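PDB 4JZA: uncharacterized protein from Legionella longbeachae NSW150, which probably dephosphorylates phosphatidylinositol 3-phosphate and so may act on phosphoinositide lipids when the pathogen meets its host. Local coordinates for residues Leu72-Lys85 / Phe105-Trp117. Numbering follows the deposited sequence.
Sequences LTKQTLKAYVDECK and FTAKLIELIALNW
Phe-105 sets the rim of its ring against the backbone of Cys-84 and Lys-85: CD1 lies 3.5 Å from Cys-84 O, near the ring plane, so the edge rather than a face makes this contact. One turn on, the extended Lys-108 chain crosses Tyr-80 at about a right angle, its CD 3.6 Å from Tyr-80 OH and also against Cys-84 SG. Leu-109 CD2 meets Val-81 CG2 at 3.6 Å. A water accepts a hydrogen bond from Tyr-80 OH (water O to OH 2.7 Å) and donates to both Lys-108 O and Glu-111 OE1, giving the two helices a polar bridge. The segment axes approach to 10.3 Å at 169°; since helices 74-87 and 95-116 follow one another in the chain, they form an antiparallel helical hairpin. Helix 41-62 packs on it through Phe-56, which touches both Val-81 and Leu-112. With CG anti to the backbone N (chi1 178°), Leu-112 divides its methyls: CD1 lies 3.7 Å from Leu-77 CD2, while CD2 reaches Val-81 CG2 and lies at the edge of the Tyr-80 ring, in its plane. Leu-681 of helix 676-702 touches Leu-112 as well as Leu-72. Leu-115 CD2 approaches Leu-72 CD1 more loosely, at 4.4 Å. At Asn-116, the side-chain amide rests against the Leu-77 CD1 methyl.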
loop_
_atom_site.group_PDB
_atom_site.type_symbol
_atom_site.label_atom_id
_atom_site.label_comp_id
_atom_site.label_asym_id
_atom_site.label_seq_id
_atom_site.Cartn_x
_atom_site.Cartn_y
_atom_site.Cartn_z
ATOM N N LEU A 72 -6.746 24.461 -12.344
ATOM C CA LEU A 72 -7.806 24.069 -11.466
ATOM C C LEU A 72 -7.342 24.264 -10.028
ATOM O O LEU A 72 -6.158 24.102 -9.709
ATOM C CB LEU A 72 -8.179 22.628 -11.738
ATOM C CG LEU A 72 -8.741 22.246 -13.110
ATOM C CD1 LEU A 72 -8.999 20.743 -13.161
ATOM C CD2 LEU A 72 -10.047 22.969 -13.385
ATOM N N THR A 73 -8.281 24.610 -9.158
ATOM C CA THR A 73 -7.990 24.889 -7.761
ATOM C C THR A 73 -8.269 23.628 -6.960
ATOM O O THR A 73 -9.081 22.742 -7.353
ATOM C CB THR A 73 -8.925 25.976 -7.196
ATOM O OG1 THR A 73 -10.297 25.533 -7.261
ATOM C CG2 THR A 73 -8.811 27.260 -8.006
ATOM N N LYS A 74 -7.621 23.568 -5.805
ATOM C CA LYS A 74 -7.916 22.573 -4.821
ATOM C C LYS A 74 -9.417 22.523 -4.550
ATOM O O LYS A 74 -10.026 21.458 -4.476
ATOM C CB LYS A 74 -7.162 22.873 -3.542
ATOM C CG LYS A 74 -5.656 22.675 -3.664
ATOM C CD LYS A 74 -4.995 22.818 -2.303
ATOM C CE LYS A 74 -3.525 23.194 -2.442
ATOM N NZ LYS A 74 -2.711 22.615 -1.336
ATOM N N GLN A 75 -10.031 23.672 -4.428
ATOM C CA GLN A 75 -11.417 23.644 -4.098
ATOM C C GLN A 75 -12.259 22.971 -5.226
ATOM O O GLN A 75 -13.149 22.156 -4.973
ATOM C CB GLN A 75 -11.812 25.047 -3.706
ATOM C CG GLN A 75 -13.264 25.383 -3.813
ATOM C CD GLN A 75 -13.467 26.882 -4.059
ATOM O OE1 GLN A 75 -12.529 27.643 -4.428
ATOM N NE2 GLN A 75 -14.713 27.315 -3.879
ATOM N N THR A 76 -11.944 23.236 -6.484
ATOM C CA THR A 76 -12.661 22.563 -7.548
ATOM C C THR A 76 -12.439 21.040 -7.504
ATOM O O THR A 76 -13.404 20.299 -7.672
ATOM C CB THR A 76 -12.265 23.085 -8.923
ATOM O OG1 THR A 76 -12.688 24.454 -9.088
ATOM C CG2 THR A 76 -12.910 22.229 -10.003
ATOM N N LEU A 77 -11.200 20.576 -7.288
ATOM C CA LEU A 77 -10.945 19.140 -7.193
ATOM C C LEU A 77 -11.705 18.453 -6.090
ATOM O O LEU A 77 -12.361 17.422 -6.281
ATOM C CB LEU A 77 -9.477 18.873 -6.960
ATOM C CG LEU A 77 -8.604 19.397 -8.110
ATOM C CD1 LEU A 77 -7.195 18.833 -8.104
ATOM C CD2 LEU A 77 -9.230 19.121 -9.461
ATOM N N LYS A 78 -11.648 19.027 -4.913
ATOM C CA LYS A 78 -12.329 18.451 -3.779
ATOM C C LYS A 78 -13.825 18.444 -4.001
ATOM O O LYS A 78 -14.507 17.529 -3.605
ATOM C CB LYS A 78 -12.003 19.235 -2.518
ATOM C CG LYS A 78 -10.608 19.020 -1.993
ATOM C CD LYS A 78 -10.318 20.029 -0.896
ATOM C CE LYS A 78 -9.040 19.621 -0.189
ATOM N NZ LYS A 78 -8.573 20.567 0.862
ATOM N N ALA A 79 -14.372 19.475 -4.589
ATOM C CA ALA A 79 -15.804 19.426 -4.833
ATOM C C ALA A 79 -16.111 18.265 -5.805
ATOM O O ALA A 79 -17.094 17.542 -5.594
ATOM C CB ALA A 79 -16.338 20.759 -5.347
ATOM N N TYR A 80 -15.270 18.062 -6.822
ATOM C CA TYR A 80 -15.515 16.991 -7.815
ATOM C C TYR A 80 -15.451 15.615 -7.179
ATOM O O TYR A 80 -16.288 14.761 -7.366
ATOM C CB TYR A 80 -14.519 17.065 -8.993
ATOM C CG TYR A 80 -14.615 15.910 -9.966
ATOM C CD1 TYR A 80 -15.715 15.757 -10.785
ATOM C CD2 TYR A 80 -13.588 14.977 -10.073
ATOM C CE1 TYR A 80 -15.805 14.704 -11.674
ATOM C CE2 TYR A 80 -13.660 13.918 -10.962
ATOM C CZ TYR A 80 -14.780 13.779 -11.756
ATOM O OH TYR A 80 -14.893 12.710 -12.637
ATOM N N VAL A 81 -14.452 15.425 -6.377
ATOM C CA VAL A 81 -14.317 14.204 -5.622
ATOM C C VAL A 81 -15.418 13.959 -4.651
ATOM O O VAL A 81 -15.862 12.843 -4.532
ATOM C CB VAL A 81 -12.977 14.236 -4.947
ATOM C CG1 VAL A 81 -12.917 13.271 -3.818
ATOM C CG2 VAL A 81 -11.994 13.882 -6.024
ATOM N N ASP A 82 -15.883 14.997 -3.980
ATOM C CA ASP A 82 -17.092 14.902 -3.178
ATOM C C ASP A 82 -18.325 14.500 -3.964
ATOM O O ASP A 82 -19.166 13.743 -3.430
ATOM C CB ASP A 82 -17.375 16.201 -2.422
ATOM C CG ASP A 82 -16.360 16.473 -1.294
ATOM O OD1 ASP A 82 -15.554 15.616 -0.923
ATOM O OD2 ASP A 82 -16.359 17.548 -0.729
ATOM N N GLU A 83 -18.463 14.959 -5.211
ATOM C CA GLU A 83 -19.646 14.580 -5.970
ATOM C C GLU A 83 -19.527 13.136 -6.380
ATOM O O GLU A 83 -20.540 12.429 -6.367
ATOM C CB GLU A 83 -19.929 15.478 -7.181
ATOM C CG GLU A 83 -20.622 16.788 -6.794
ATOM C CD GLU A 83 -20.991 17.680 -8.002
ATOM O OE1 GLU A 83 -21.726 17.149 -8.886
ATOM O OE2 GLU A 83 -20.562 18.891 -8.061
ATOM N N CYS A 84 -18.312 12.698 -6.742
ATOM C CA CYS A 84 -18.103 11.309 -7.179
ATOM C C CYS A 84 -18.493 10.384 -6.043
ATOM O O CYS A 84 -19.060 9.317 -6.262
ATOM C CB CYS A 84 -16.650 11.036 -7.542
ATOM S SG CYS A 84 -16.031 11.881 -9.008
ATOM N N LYS A 85 -18.157 10.794 -4.828
ATOM C CA LYS A 85 -18.500 10.026 -3.655
ATOM C C LYS A 85 -19.989 10.007 -3.401
ATOM O O LYS A 85 -20.523 8.977 -3.035
ATOM C CB LYS A 85 -17.808 10.531 -2.379
ATOM C CG LYS A 85 -18.128 9.592 -1.216
ATOM C CD LYS A 85 -17.501 9.969 0.097
ATOM C CE LYS A 85 -18.325 9.304 1.187
ATOM N NZ LYS A 85 -17.727 9.587 2.496
ATOM N N PHE A 105 -15.665 4.499 -9.414
ATOM C CA PHE A 105 -15.331 5.601 -8.517
ATOM C C PHE A 105 -13.816 5.732 -8.392
ATOM O O PHE A 105 -13.253 6.839 -8.427
ATOM C CB PHE A 105 -16.009 5.403 -7.148
ATOM C CG PHE A 105 -15.476 6.299 -6.073
ATOM C CD1 PHE A 105 -16.010 7.556 -5.878
ATOM C CD2 PHE A 105 -14.418 5.882 -5.251
ATOM C CE1 PHE A 105 -15.499 8.387 -4.894
ATOM C CE2 PHE A 105 -13.887 6.708 -4.276
ATOM C CZ PHE A 105 -14.421 7.972 -4.107
ATOM N N THR A 106 -13.151 4.598 -8.310
ATOM C CA THR A 106 -11.724 4.624 -8.122
ATOM C C THR A 106 -11.044 5.208 -9.394
ATOM O O THR A 106 -10.180 6.081 -9.323
ATOM C CB THR A 106 -11.217 3.195 -7.734
ATOM O OG1 THR A 106 -11.966 2.677 -6.608
ATOM C CG2 THR A 106 -9.761 3.243 -7.364
ATOM N N ALA A 107 -11.456 4.725 -10.563
ATOM C CA ALA A 107 -10.909 5.220 -11.850
ATOM C C ALA A 107 -11.079 6.717 -12.003
ATOM O O ALA A 107 -10.202 7.366 -12.523
ATOM C CB ALA A 107 -11.580 4.534 -13.015
ATOM N N LYS A 108 -12.217 7.257 -11.549
ATOM C CA LYS A 108 -12.396 8.683 -11.523
ATOM C C LYS A 108 -11.336 9.384 -10.720
ATOM O O LYS A 108 -10.858 10.385 -11.167
ATOM C CB LYS A 108 -13.754 9.067 -11.001
ATOM C CG LYS A 108 -14.833 8.926 -12.060
ATOM C CD LYS A 108 -16.124 9.480 -11.490
ATOM C CE LYS A 108 -17.323 9.217 -12.379
ATOM N NZ LYS A 108 -18.566 9.101 -11.555
ATOM N N LEU A 109 -10.964 8.873 -9.555
ATOM C CA LEU A 109 -9.948 9.534 -8.735
ATOM C C LEU A 109 -8.589 9.442 -9.352
ATOM O O LEU A 109 -7.830 10.412 -9.321
ATOM C CB LEU A 109 -9.845 8.944 -7.339
ATOM C CG LEU A 109 -11.096 8.959 -6.457
ATOM C CD1 LEU A 109 -10.676 8.596 -5.056
ATOM C CD2 LEU A 109 -11.833 10.262 -6.392
ATOM N N ILE A 110 -8.266 8.265 -9.869
ATOM C CA ILE A 110 -6.941 8.010 -10.436
ATOM C C ILE A 110 -6.700 8.974 -11.595
ATOM O O ILE A 110 -5.604 9.495 -11.792
ATOM C CB ILE A 110 -6.884 6.531 -10.880
ATOM C CG1 ILE A 110 -6.772 5.667 -9.660
ATOM C CG2 ILE A 110 -5.708 6.193 -11.786
ATOM C CD1 ILE A 110 -7.409 4.331 -9.926
ATOM N N GLU A 111 -7.756 9.209 -12.362
ATOM C CA GLU A 111 -7.638 9.959 -13.584
ATOM C C GLU A 111 -7.473 11.456 -13.204
ATOM O O GLU A 111 -6.621 12.165 -13.744
ATOM C CB GLU A 111 -8.819 9.581 -14.514
ATOM C CG GLU A 111 -9.658 10.692 -15.086
ATOM C CD GLU A 111 -10.835 10.226 -15.975
ATOM O OE1 GLU A 111 -11.912 9.798 -15.419
ATOM O OE2 GLU A 111 -10.683 10.389 -17.241
ATOM N N LEU A 112 -8.274 11.908 -12.245
ATOM C CA LEU A 112 -8.143 13.240 -11.688
ATOM C C LEU A 112 -6.749 13.485 -11.117
ATOM O O LEU A 112 -6.182 14.550 -11.289
ATOM C CB LEU A 112 -9.188 13.435 -10.611
ATOM C CG LEU A 112 -9.110 14.766 -9.937
ATOM C CD1 LEU A 112 -9.259 15.802 -11.030
ATOM C CD2 LEU A 112 -10.215 14.939 -8.958
ATOM N N ILE A 113 -6.191 12.483 -10.452
ATOM C CA ILE A 113 -4.814 12.544 -9.971
ATOM C C ILE A 113 -3.806 12.600 -11.113
ATOM O O ILE A 113 -2.917 13.425 -11.108
ATOM C CB ILE A 113 -4.513 11.375 -9.038
ATOM C CG1 ILE A 113 -5.321 11.540 -7.751
ATOM C CG2 ILE A 113 -3.027 11.282 -8.712
ATOM C CD1 ILE A 113 -5.427 10.262 -6.953
ATOM N N ALA A 114 -3.954 11.773 -12.132
ATOM C CA ALA A 114 -2.989 11.830 -13.224
ATOM C C ALA A 114 -2.988 13.201 -13.906
ATOM O O ALA A 114 -1.927 13.698 -14.305
ATOM C CB ALA A 114 -3.279 10.760 -14.235
ATOM N N LEU A 115 -4.184 13.766 -14.091
ATOM C CA LEU A 115 -4.394 15.123 -14.613
ATOM C C LEU A 115 -3.793 16.199 -13.721
ATOM O O LEU A 115 -2.897 16.912 -14.146
ATOM C CB LEU A 115 -5.870 15.438 -14.726
ATOM C CG LEU A 115 -6.179 16.884 -15.171
ATOM C CD1 LEU A 115 -5.538 17.163 -16.524
ATOM C CD2 LEU A 115 -7.671 17.125 -15.247
ATOM N N ASN A 116 -4.292 16.358 -12.500
ATOM C CA ASN A 116 -3.773 17.428 -11.658
ATOM C C ASN A 116 -2.272 17.296 -11.247
ATOM O O ASN A 116 -1.586 18.302 -11.056
ATOM C CB ASN A 116 -4.635 17.620 -10.420
ATOM C CG ASN A 116 -4.209 18.836 -9.582
ATOM O OD1 ASN A 116 -3.709 18.704 -8.450
ATOM N ND2 ASN A 116 -4.408 20.034 -10.142
ATOM N N TRP A 117 -1.743 16.097 -11.143
ATOM C CA TRP A 117 -0.334 15.941 -10.752
ATOM C C TRP A 117 0.559 15.718 -11.975
ATOM O O TRP A 117 1.773 15.616 -11.848
ATOM C CB TRP A 117 -0.155 14.794 -9.725
ATOM C CG TRP A 117 -0.330 15.253 -8.288
ATOM C CD1 TRP A 117 0.658 15.658 -7.428
ATOM C CD2 TRP A 117 -1.564 15.391 -7.577
ATOM N NE1 TRP A 117 0.102 16.043 -6.226
ATOM C CE2 TRP A 117 -1.262 15.905 -6.304
ATOM C CE3 TRP A 117 -2.887 15.160 -7.909
ATOM C CZ2 TRP A 117 -2.230 16.137 -5.345
ATOM C CZ3 TRP A 117 -3.850 15.421 -6.977
ATOM C CH2 TRP A 117 -3.518 15.895 -5.690
HETATM O O HOH W 1 -12.443 11.735 -13.197
#